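Local coordinates for protein putative oxidoreductase (Magnetospirillum magnetotacticum, PDB 3C1A) that probably acts as an NAD(P)-dependent oxidoreductase of the GFO/IDH/MocA family, with a Rossmann-fold cofactor domain joined to a C-terminal sheet domain, at residues G19-N24 / L169-A174; K23-T28 / W124-Q129; A95-K100 / R285-A290; H175-V180 / L305-V310. All blocks are in the same frame, centred on the assembly; numbering follows the deposited sequence.

Interaction 1: residues G19-N24 / L169-A174; sequences GRWGKN and LWDWGA
The guanidinium of Arg20 has Asp171 at its edge and the indole of its own neighbour, Trp21, against one face. Arg20 CZ sits 3.4 Å above the Trp21 ring plane, offset toward the rim. The indole thus backs the group, and the far end of its six-membered ring, CZ3 and CH2, reaches toward Asp171 of helix 168-184. Asp171 comes from the opposite direction. With its CG anti to the backbone N (chi1 -177°), the carboxylate reaches out from the helix toward the loop. Arg20 NH2 donates to Asp171 OD2 at 3.1 Å, and this hydrogen bond is also a salt bridge. It is fairly straight, with an N-H...O angle of 159°. OD2 lies near the guanidinium plane, but NH2 approaches from above the carboxylate plane, 51° out of it, so the two groups do not form a flat paired bridge. The second oxygen has its own links. A water donates to Asp171 OD1 at 2.8 Å and weakly accepts from Arg20 NH1. OD1 also lies 4.0 Å from Trp21 CZ3. Arg162 brings a second positive charge near Arg20, which the carboxylate probably helps to offset. An asparagine in place of Asp171 would carry no charge and would probably leave the Arg20 guanidinium without its salt-bridge partner. Residues 19-24 include a type I turn from Arg20 to Lys23 and follow strand 11-17. Gly19 and Gly22 fit the last two glycines of the GxGxxG loop of a Rossmann fold, so the bridge ties the probable dinucleotide-binding turn to the C-terminal domain.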
# COMPACT_ATOMS: atom_id res chain seq x y z
N GLY A 19 -14.52 -8.80 4.57
CA GLY A 19 -14.03 -8.33 5.86
C GLY A 19 -13.95 -6.82 5.95
O GLY A 19 -14.86 -6.12 5.49
N ARG A 20 -12.88 -6.34 6.57
CA ARG A 20 -12.60 -4.90 6.73
C ARG A 20 -11.84 -4.34 5.53
O ARG A 20 -11.55 -3.14 5.47
CB ARG A 20 -11.75 -4.64 7.99
CG ARG A 20 -10.27 -5.10 7.88
CD ARG A 20 -9.54 -5.04 9.22
NE ARG A 20 -8.33 -5.88 9.27
CZ ARG A 20 -7.08 -5.47 8.99
NH1 ARG A 20 -6.84 -4.24 8.58
NH2 ARG A 20 -6.07 -6.33 9.10
N TRP A 21 -11.50 -5.21 4.58
CA TRP A 21 -10.50 -4.90 3.57
C TRP A 21 -11.00 -3.98 2.43
O TRP A 21 -10.18 -3.32 1.76
CB TRP A 21 -9.88 -6.21 3.04
CG TRP A 21 -9.24 -7.00 4.18
CD1 TRP A 21 -9.83 -7.98 4.93
CD2 TRP A 21 -7.92 -6.84 4.70
NE1 TRP A 21 -8.96 -8.45 5.87
CE2 TRP A 21 -7.78 -7.76 5.76
CE3 TRP A 21 -6.85 -6.01 4.37
CZ2 TRP A 21 -6.61 -7.88 6.50
CZ3 TRP A 21 -5.67 -6.13 5.10
CH2 TRP A 21 -5.56 -7.06 6.16
N GLY A 22 -12.33 -3.93 2.24
CA GLY A 22 -12.95 -3.13 1.16
C GLY A 22 -13.47 -1.77 1.62
O GLY A 22 -14.39 -1.20 1.03
N LYS A 23 -12.79 -1.24 2.64
CA LYS A 23 -13.25 -0.14 3.51
C LYS A 23 -13.92 1.07 2.83
O LYS A 23 -15.02 1.47 3.24
CB LYS A 23 -12.06 0.36 4.33
CG LYS A 23 -12.43 1.13 5.57
CD LYS A 23 -11.22 1.86 6.14
CE LYS A 23 -11.17 1.74 7.65
NZ LYS A 23 -10.28 2.76 8.26
N ASN A 24 -13.23 1.66 1.86
CA ASN A 24 -13.65 2.91 1.21
C ASN A 24 -13.61 2.88 -0.33
O ASN A 24 -13.75 3.90 -0.99
CB ASN A 24 -12.73 4.05 1.66
CG ASN A 24 -12.82 4.31 3.15
OD1 ASN A 24 -11.80 4.47 3.82
ND2 ASN A 24 -14.04 4.37 3.67
N LEU A 169 3.43 -6.84 11.18
CA LEU A 169 4.65 -6.74 10.33
C LEU A 169 4.22 -6.71 8.85
O LEU A 169 4.69 -5.89 8.07
CB LEU A 169 5.60 -7.92 10.60
CG LEU A 169 7.03 -7.91 10.03
CD1 LEU A 169 8.08 -8.32 11.10
CD2 LEU A 169 7.16 -8.76 8.77
N TRP A 170 3.29 -7.59 8.49
CA TRP A 170 2.86 -7.72 7.10
C TRP A 170 1.92 -6.62 6.74
O TRP A 170 2.14 -5.94 5.74
CB TRP A 170 2.18 -9.06 6.87
CG TRP A 170 3.20 -10.15 6.78
CD1 TRP A 170 3.82 -10.77 7.82
CD2 TRP A 170 3.77 -10.67 5.59
NE1 TRP A 170 4.72 -11.69 7.34
CE2 TRP A 170 4.72 -11.64 5.97
CE3 TRP A 170 3.56 -10.42 4.23
CZ2 TRP A 170 5.45 -12.37 5.04
CZ3 TRP A 170 4.30 -11.13 3.31
CH2 TRP A 170 5.22 -12.10 3.72
N ASP A 171 0.89 -6.47 7.54
CA ASP A 171 -0.19 -5.52 7.26
C ASP A 171 0.33 -4.07 7.26
O ASP A 171 0.25 -3.40 6.24
CB ASP A 171 -1.31 -5.76 8.27
CG ASP A 171 -2.54 -4.90 8.06
OD1 ASP A 171 -2.72 -4.26 7.00
OD2 ASP A 171 -3.36 -4.89 9.01
N TRP A 172 0.87 -3.60 8.38
CA TRP A 172 1.43 -2.25 8.42
C TRP A 172 2.76 -2.19 7.71
O TRP A 172 3.06 -1.23 7.07
CB TRP A 172 1.63 -1.77 9.86
CG TRP A 172 0.39 -1.73 10.71
CD1 TRP A 172 -0.82 -2.35 10.48
CD2 TRP A 172 0.26 -1.07 11.98
NE1 TRP A 172 -1.69 -2.08 11.52
CE2 TRP A 172 -1.06 -1.31 12.45
CE3 TRP A 172 1.10 -0.28 12.75
CZ2 TRP A 172 -1.52 -0.79 13.65
CZ3 TRP A 172 0.64 0.21 13.94
CH2 TRP A 172 -0.64 -0.06 14.40
N GLY A 173 3.58 -3.24 7.83
CA GLY A 173 4.92 -3.22 7.23
C GLY A 173 4.95 -3.08 5.71
O GLY A 173 5.80 -2.38 5.17
N ALA A 174 4.01 -3.73 5.01
CA ALA A 174 3.95 -3.63 3.56
C ALA A 174 3.75 -2.15 3.16
O ALA A 174 4.28 -1.68 2.16
CB ALA A 174 2.80 -4.55 2.98
O HOH W 1 -4.94 -2.64 6.75

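Interaction 2: residues K23-T28 / W124-Q129; sequences KNYIRT and WVEHTQ
Next to Tyr25, which meets Glu126 across the contact, the backbone oxygen Asn24 O is gripped twice from the first turn of helix 25-31. Thr28 OG1 donates to Asn24 O at 2.8 Å and Thr28 N donates to it at 3.2 Å. The two donors come from opposite faces of the carbonyl plane. The next residue, Tyr25, projects from this turn toward strand 123-126, with CG anti to the carbonyl carbon (chi1 -78°). Its hydroxyl end does the touching. Tyr25 OH lies 3.1 Å from Glu126 OE1 and 3.3 Å from Glu126 CG. Ring and carboxylate are nearly perpendicular, their planes 84° apart. Glu126 CG lies beside the phenol oxygen, and the bend at chi2 (-89°) then swings the carboxylate round so that OE1 also comes close to it. The contact belongs to the Rossmann fold: helix 25-31 follows the glycine-rich turn, and strand 123-126 is an outermost strand of the parallel sheet. Tyr25 also touches Glu99 on the neighbouring strand 95-99 and Leu280 on helix 279-290. Glu126 is the centre of an inverse gamma turn, with His127 N bonded to Val125 O at 3.0 Å as the strand ends. Its other carboxylate oxygen is held from its own segment. Thr128 OG1 donates to Glu126 OE2 at 2.8 Å, on the syn side and somewhat out of the carboxylate plane. With an alanine in place of Glu126, the Thr128 hydroxyl would probably lose its acceptor and a gap would open beside Tyr25 OH. Thr128 in turn packs on His175 of helix 168-184 and on Pro279.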
# COMPACT_ATOMS: atom_id res chain seq x y z
N LYS A 23 -12.79 -1.24 2.64
CA LYS A 23 -13.25 -0.14 3.51
C LYS A 23 -13.92 1.07 2.83
O LYS A 23 -15.02 1.47 3.24
CB LYS A 23 -12.06 0.36 4.33
CG LYS A 23 -12.43 1.13 5.57
CD LYS A 23 -11.22 1.86 6.14
CE LYS A 23 -11.17 1.74 7.65
NZ LYS A 23 -10.28 2.76 8.26
N ASN A 24 -13.23 1.66 1.86
CA ASN A 24 -13.65 2.91 1.21
C ASN A 24 -13.61 2.88 -0.33
O ASN A 24 -13.75 3.90 -0.99
CB ASN A 24 -12.73 4.05 1.66
CG ASN A 24 -12.82 4.31 3.15
OD1 ASN A 24 -11.80 4.47 3.82
ND2 ASN A 24 -14.04 4.37 3.67
N TYR A 25 -13.40 1.70 -0.91
CA TYR A 25 -13.40 1.53 -2.38
C TYR A 25 -14.72 1.94 -3.03
O TYR A 25 -14.73 2.66 -4.03
CB TYR A 25 -13.02 0.09 -2.78
CG TYR A 25 -11.53 -0.18 -2.70
CD1 TYR A 25 -10.65 0.36 -3.65
CD2 TYR A 25 -11.01 -0.97 -1.70
CE1 TYR A 25 -9.27 0.11 -3.56
CE2 TYR A 25 -9.65 -1.23 -1.62
CZ TYR A 25 -8.79 -0.69 -2.53
OH TYR A 25 -7.43 -0.97 -2.42
N ILE A 26 -15.84 1.52 -2.46
CA ILE A 26 -17.11 1.74 -3.14
C ILE A 26 -17.37 3.22 -3.28
O ILE A 26 -17.84 3.66 -4.31
CB ILE A 26 -18.31 1.07 -2.42
CG1 ILE A 26 -18.22 -0.46 -2.51
CG2 ILE A 26 -19.61 1.49 -3.04
CD1 ILE A 26 -19.33 -1.17 -1.76
N ARG A 27 -17.07 4.00 -2.25
CA ARG A 27 -17.34 5.48 -2.34
C ARG A 27 -16.34 6.17 -3.26
O ARG A 27 -16.69 7.12 -3.95
CB ARG A 27 -17.32 6.17 -0.98
CG ARG A 27 -16.02 6.08 -0.23
CD ARG A 27 -16.12 6.78 1.12
NE ARG A 27 -14.85 7.40 1.48
N THR A 28 -15.11 5.68 -3.26
CA THR A 28 -14.08 6.23 -4.15
C THR A 28 -14.47 5.99 -5.60
O THR A 28 -14.44 6.91 -6.42
CB THR A 28 -12.70 5.57 -3.89
OG1 THR A 28 -12.30 5.76 -2.52
CG2 THR A 28 -11.67 6.15 -4.82
N TRP A 124 -1.67 -4.04 -10.60
CA TRP A 124 -1.12 -3.03 -9.72
C TRP A 124 -1.38 -3.49 -8.31
O TRP A 124 -2.39 -4.13 -8.04
CB TRP A 124 -1.82 -1.69 -9.94
CG TRP A 124 -1.49 -0.96 -11.21
CD1 TRP A 124 -0.91 -1.46 -12.33
CD2 TRP A 124 -1.77 0.42 -11.50
NE1 TRP A 124 -0.80 -0.48 -13.31
CE2 TRP A 124 -1.30 0.69 -12.81
CE3 TRP A 124 -2.33 1.46 -10.78
CZ2 TRP A 124 -1.39 1.95 -13.40
CZ3 TRP A 124 -2.44 2.71 -11.38
CH2 TRP A 124 -1.97 2.93 -12.67
N VAL A 125 -0.45 -3.17 -7.40
CA VAL A 125 -0.70 -3.38 -5.99
C VAL A 125 -1.01 -2.02 -5.31
O VAL A 125 -0.34 -1.02 -5.54
CB VAL A 125 0.44 -4.08 -5.31
CG1 VAL A 125 0.15 -4.22 -3.81
CG2 VAL A 125 0.69 -5.45 -5.99
N GLU A 126 -2.05 -2.01 -4.48
CA GLU A 126 -2.52 -0.79 -3.81
C GLU A 126 -1.69 -0.46 -2.56
O GLU A 126 -2.10 -0.75 -1.43
CB GLU A 126 -4.01 -0.86 -3.46
CG GLU A 126 -4.73 0.51 -3.47
CD GLU A 126 -4.68 1.26 -2.13
OE1 GLU A 126 -5.18 0.71 -1.11
OE2 GLU A 126 -4.18 2.42 -2.10
N HIS A 127 -0.54 0.14 -2.79
CA HIS A 127 0.36 0.62 -1.73
C HIS A 127 0.06 2.10 -1.67
O HIS A 127 0.53 2.89 -2.48
CB HIS A 127 1.82 0.42 -2.08
CG HIS A 127 2.28 -1.00 -2.11
ND1 HIS A 127 2.82 -1.57 -3.23
CD2 HIS A 127 2.34 -1.96 -1.14
CE1 HIS A 127 3.17 -2.82 -2.97
NE2 HIS A 127 2.86 -3.09 -1.72
N THR A 128 -0.76 2.46 -0.73
CA THR A 128 -1.41 3.77 -0.78
C THR A 128 -0.40 4.94 -0.83
O THR A 128 -0.68 5.97 -1.45
CB THR A 128 -2.31 3.91 0.42
OG1 THR A 128 -3.12 2.73 0.51
CG2 THR A 128 -3.20 5.14 0.28
N GLN A 129 0.74 4.80 -0.16
CA GLN A 129 1.68 5.92 -0.10
C GLN A 129 2.22 6.26 -1.47
O GLN A 129 2.56 7.39 -1.74
CB GLN A 129 2.87 5.63 0.82
CG GLN A 129 3.67 6.94 1.12
CD GLN A 129 2.94 7.80 2.09
OE1 GLN A 129 2.25 8.75 1.70
NE2 GLN A 129 3.01 7.43 3.36

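Interaction 3: residues A95-K100 / R285-A290; sequences AVLVEK and RLFAGA
Phe287 turns one face of its ring squarely onto Leu97. Leu97 CB stands 3.6 Å from the ring centroid and only 5° off the ring normal, a CH-pi contact made by the methylene rather than by the branched tip. Phe287 CG is anti to its backbone N (chi1 170°), which directs the ring from the helix to the strand. The far end of the ring then settles on the strand backbone. Phe287 CZ lies 3.5 Å from Leu97 N, and Phe287 CE1 is 3.5 Å from Val96 O. The carbonyl Ala95 O lies at the ring edge, while Ala95 CB makes an apolar contact with Phe287 CZ at 4.2 Å. The strand is a neighbour of strand 123-126 in the parallel Rossmann sheet. Helix 279-290, which comes late in the chain, covers this face of the sheet. It runs nearly antiparallel to strand 95-99, at 164°, with the axes 9.7 Å apart. Trp124 of the adjacent strand touches Leu97 and also packs on Leu286 and Ala290 of the helix. On the other neighbouring strand, 72-76, Ala72 meets both Ala95 and Phe287. Met122, in the loop just before strand 123-126, also touches Phe287.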
# COMPACT_ATOMS: atom_id res chain seq x y z
N ALA A 95 -7.69 -6.77 -15.89
CA ALA A 95 -6.74 -6.03 -15.08
C ALA A 95 -7.10 -6.05 -13.59
O ALA A 95 -8.30 -6.03 -13.24
CB ALA A 95 -6.67 -4.60 -15.54
N VAL A 96 -6.05 -6.07 -12.74
CA VAL A 96 -6.22 -6.26 -11.29
C VAL A 96 -5.55 -5.16 -10.51
O VAL A 96 -4.41 -4.81 -10.80
CB VAL A 96 -5.62 -7.63 -10.80
CG1 VAL A 96 -5.68 -7.69 -9.32
CG2 VAL A 96 -6.36 -8.85 -11.45
N LEU A 97 -6.29 -4.58 -9.55
CA LEU A 97 -5.74 -3.75 -8.47
C LEU A 97 -5.97 -4.49 -7.19
O LEU A 97 -7.13 -4.68 -6.80
CB LEU A 97 -6.44 -2.38 -8.40
CG LEU A 97 -5.94 -1.45 -7.28
CD1 LEU A 97 -4.45 -1.03 -7.41
CD2 LEU A 97 -6.84 -0.20 -7.21
N VAL A 98 -4.89 -5.05 -6.59
CA VAL A 98 -5.03 -5.83 -5.39
C VAL A 98 -4.46 -5.13 -4.18
O VAL A 98 -3.39 -4.51 -4.24
CB VAL A 98 -4.35 -7.21 -5.54
CG1 VAL A 98 -2.95 -7.02 -5.97
CG2 VAL A 98 -4.50 -7.98 -4.26
N GLU A 99 -5.17 -5.24 -3.07
CA GLU A 99 -4.80 -4.45 -1.90
C GLU A 99 -3.49 -5.05 -1.37
O GLU A 99 -3.18 -6.19 -1.68
CB GLU A 99 -5.94 -4.43 -0.87
CG GLU A 99 -5.99 -3.17 -0.04
CD GLU A 99 -6.84 -3.34 1.20
OE1 GLU A 99 -7.88 -4.02 1.10
OE2 GLU A 99 -6.45 -2.83 2.27
N LYS A 100 -2.68 -4.25 -0.69
CA LYS A 100 -1.46 -4.74 -0.01
C LYS A 100 -1.81 -5.48 1.28
O LYS A 100 -2.86 -5.25 1.86
CB LYS A 100 -0.52 -3.56 0.34
CG LYS A 100 -1.20 -2.45 1.17
CD LYS A 100 -0.22 -1.33 1.51
N ARG A 285 -8.35 6.35 -9.52
CA ARG A 285 -8.42 7.17 -10.74
C ARG A 285 -7.36 6.78 -11.76
O ARG A 285 -7.68 6.50 -12.92
CB ARG A 285 -8.30 8.66 -10.41
CG ARG A 285 -8.49 9.58 -11.62
CD ARG A 285 -8.30 11.05 -11.28
NE ARG A 285 -7.05 11.29 -10.60
CZ ARG A 285 -5.88 11.46 -11.20
NH1 ARG A 285 -5.81 11.45 -12.53
NH2 ARG A 285 -4.80 11.66 -10.47
N LEU A 286 -6.11 6.74 -11.34
CA LEU A 286 -5.02 6.31 -12.20
C LEU A 286 -5.19 4.89 -12.72
O LEU A 286 -5.00 4.63 -13.92
CB LEU A 286 -3.68 6.42 -11.48
CG LEU A 286 -3.24 7.87 -11.25
CD1 LEU A 286 -1.93 7.83 -10.41
CD2 LEU A 286 -3.12 8.65 -12.56
N PHE A 287 -5.53 3.96 -11.84
CA PHE A 287 -5.71 2.56 -12.22
C PHE A 287 -6.79 2.48 -13.28
O PHE A 287 -6.55 1.95 -14.34
CB PHE A 287 -6.06 1.68 -11.02
CG PHE A 287 -6.48 0.30 -11.38
CD1 PHE A 287 -5.53 -0.66 -11.76
CD2 PHE A 287 -7.82 -0.08 -11.33
CE1 PHE A 287 -5.92 -1.95 -12.13
CE2 PHE A 287 -8.21 -1.42 -11.68
CZ PHE A 287 -7.30 -2.32 -12.09
N ALA A 288 -7.95 3.06 -13.03
CA ALA A 288 -9.06 2.97 -14.01
C ALA A 288 -8.60 3.56 -15.34
O ALA A 288 -8.90 3.04 -16.41
CB ALA A 288 -10.33 3.62 -13.50
N GLY A 289 -7.79 4.62 -15.25
CA GLY A 289 -7.24 5.29 -16.43
C GLY A 289 -6.23 4.51 -17.24
O GLY A 289 -6.02 4.81 -18.41
N ALA A 290 -5.61 3.51 -16.63
CA ALA A 290 -4.63 2.71 -17.32
C ALA A 290 -5.22 1.42 -17.90
O ALA A 290 -4.55 0.71 -18.65
CB ALA A 290 -3.49 2.46 -16.40

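Interaction 4: residues H175-V180 / L305-V310; sequences HDVSMV and LRVVRV
Val307 packs against Val177 and Ser178 where two helices cross. Helix 301-314, the last of the chain, lies here on helix 168-184 of the C-terminal domain. The two axes come within 9.4 Å, at 116° between their directions. From its backbone, Val307 points CB toward helix 175-180, and its two methyls then divide the work. CG1, anti to the backbone N (chi1 169°), meets Val177 CG1 at 4.1 Å and also rests on Ala174, one turn earlier. CG2 drops onto the backbone of the opposing helix. It lies 3.8 Å from Ser178 CA, 3.9 Å from Ser178 N and 4.0 Å from Ser178 CB. His127, from the end of strand 123-126, adds its ring to the same methyl. One turn further on, Val310 completes the apolar patch. Val177 CG1 lies 4.0 Å from Val310 CG1 and equally near Val310 CB, so a single methyl of Val177 sits against both valines. The nearest CA atoms of the two helical segments are those of Ser178 and Val307, 6.0 Å apart, and the small Ser178 side chain lies beside Val307 CG2. Val177 also touches Ile222 of strand 218-225, so helix 168-184 contacts both the mixed sheet and the C-terminal helix. Leu305 packs on helix 106-119, which makes helix 301-314 a link back to the Rossmann domain. The one polar side chain in the patch is turned to its own helix. Ser178 OG donates to His175 O at 2.6 Å, from 47° above the carbonyl plane.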
# COMPACT_ATOMS: atom_id res chain seq x y z
N HIS A 175 3.06 -1.41 3.99
CA HIS A 175 2.81 0.01 3.66
C HIS A 175 4.15 0.81 3.64
O HIS A 175 4.45 1.57 2.70
CB HIS A 175 1.83 0.55 4.66
CG HIS A 175 1.46 1.97 4.43
ND1 HIS A 175 0.80 2.38 3.29
CD2 HIS A 175 1.68 3.08 5.17
CE1 HIS A 175 0.62 3.70 3.35
NE2 HIS A 175 1.15 4.15 4.48
N ASP A 176 5.00 0.57 4.64
CA ASP A 176 6.27 1.29 4.76
C ASP A 176 7.41 0.62 3.98
O ASP A 176 8.29 1.30 3.51
CB ASP A 176 6.62 1.51 6.25
CG ASP A 176 5.53 2.30 6.98
OD1 ASP A 176 4.93 3.21 6.36
OD2 ASP A 176 5.24 2.01 8.15
N VAL A 177 7.42 -0.70 3.83
CA VAL A 177 8.43 -1.31 3.00
C VAL A 177 8.34 -0.85 1.52
O VAL A 177 9.37 -0.52 0.89
CB VAL A 177 8.44 -2.86 3.15
CG1 VAL A 177 9.37 -3.44 2.15
CG2 VAL A 177 8.78 -3.22 4.57
N SER A 178 7.10 -0.71 1.01
CA SER A 178 6.86 -0.21 -0.34
C SER A 178 7.48 1.17 -0.55
O SER A 178 8.05 1.46 -1.61
CB SER A 178 5.35 -0.16 -0.67
OG SER A 178 4.62 0.66 0.22
N MSE A 179 7.36 2.01 0.47
CA MSE A 179 7.88 3.37 0.42
C MSE A 179 9.42 3.36 0.37
O MSE A 179 10.02 4.02 -0.49
CB MSE A 179 7.34 4.15 1.62
CG MSE A 179 7.80 5.57 1.73
SE MSE A 179 9.49 5.75 2.68
CE MSE A 179 8.88 5.36 4.43
N VAL A 180 10.04 2.57 1.23
CA VAL A 180 11.50 2.47 1.26
C VAL A 180 12.10 1.91 -0.05
O VAL A 180 12.98 2.54 -0.64
CB VAL A 180 11.98 1.69 2.49
CG1 VAL A 180 13.48 1.58 2.49
CG2 VAL A 180 11.55 2.43 3.80
N LEU A 305 5.77 -7.89 -5.21
CA LEU A 305 6.54 -9.11 -5.00
C LEU A 305 7.80 -8.85 -4.13
O LEU A 305 8.12 -9.62 -3.20
CB LEU A 305 6.88 -9.76 -6.34
CG LEU A 305 7.94 -10.88 -6.37
CD1 LEU A 305 7.62 -12.05 -5.44
CD2 LEU A 305 8.03 -11.37 -7.78
N ARG A 306 8.51 -7.78 -4.44
CA ARG A 306 9.74 -7.44 -3.73
C ARG A 306 9.44 -7.10 -2.26
O ARG A 306 10.23 -7.43 -1.39
CB ARG A 306 10.46 -6.28 -4.42
CG ARG A 306 10.96 -6.61 -5.81
CD ARG A 306 11.28 -5.34 -6.60
NE ARG A 306 12.19 -4.48 -5.85
CZ ARG A 306 12.27 -3.16 -5.95
NH1 ARG A 306 11.55 -2.51 -6.85
NH2 ARG A 306 13.13 -2.49 -5.19
N VAL A 307 8.31 -6.42 -2.02
CA VAL A 307 7.83 -6.12 -0.64
C VAL A 307 7.57 -7.42 0.12
O VAL A 307 7.92 -7.51 1.30
CB VAL A 307 6.53 -5.34 -0.64
CG1 VAL A 307 5.92 -5.28 0.76
CG2 VAL A 307 6.73 -3.88 -1.29
N VAL A 308 6.89 -8.37 -0.54
CA VAL A 308 6.63 -9.69 0.06
C VAL A 308 7.92 -10.42 0.41
O VAL A 308 8.03 -11.12 1.46
CB VAL A 308 5.73 -10.60 -0.83
CG1 VAL A 308 5.73 -12.08 -0.35
CG2 VAL A 308 4.29 -10.12 -0.85
N ARG A 309 8.93 -10.25 -0.43
CA ARG A 309 10.23 -10.90 -0.17
C ARG A 309 10.87 -10.36 1.10
O ARG A 309 11.33 -11.10 1.95
CB ARG A 309 11.18 -10.75 -1.36
CG ARG A 309 12.52 -11.45 -1.10
CD ARG A 309 13.46 -11.44 -2.28
NE ARG A 309 12.90 -12.15 -3.42
CZ ARG A 309 12.46 -11.56 -4.52
NH1 ARG A 309 12.49 -10.24 -4.66
NH2 ARG A 309 11.97 -12.30 -5.51
N VAL A 310 10.85 -9.05 1.26
CA VAL A 310 11.46 -8.42 2.41
C VAL A 310 10.66 -8.78 3.68
O VAL A 310 11.23 -9.00 4.74
CB VAL A 310 11.46 -6.87 2.26
CG1 VAL A 310 11.89 -6.20 3.56
CG2 VAL A 310 12.32 -6.41 1.11

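How the interactions relate
From the N terminus, the glycine-rich turn and the start of helix 25-31 open interactions 1 and 2, which share Lys23 and Asn24. Interaction 2 closes first, on the end of strand 123-126 within the Rossmann domain. Interaction 1 closes later, on helix 168-184 of the C-terminal domain. Interaction 3 starts from strand 95-99, a sheet neighbour of strand 123-126, and ends on helix 279-290. It crosses interactions 1, 2 and 4. Interaction 4 opens after 1 and 2 have closed and brings the final helix back onto helix 168-184. His127 of interaction 2 touches Ser178 and Val307 of interaction 4, joining the Rossmann sheet to the helix pair.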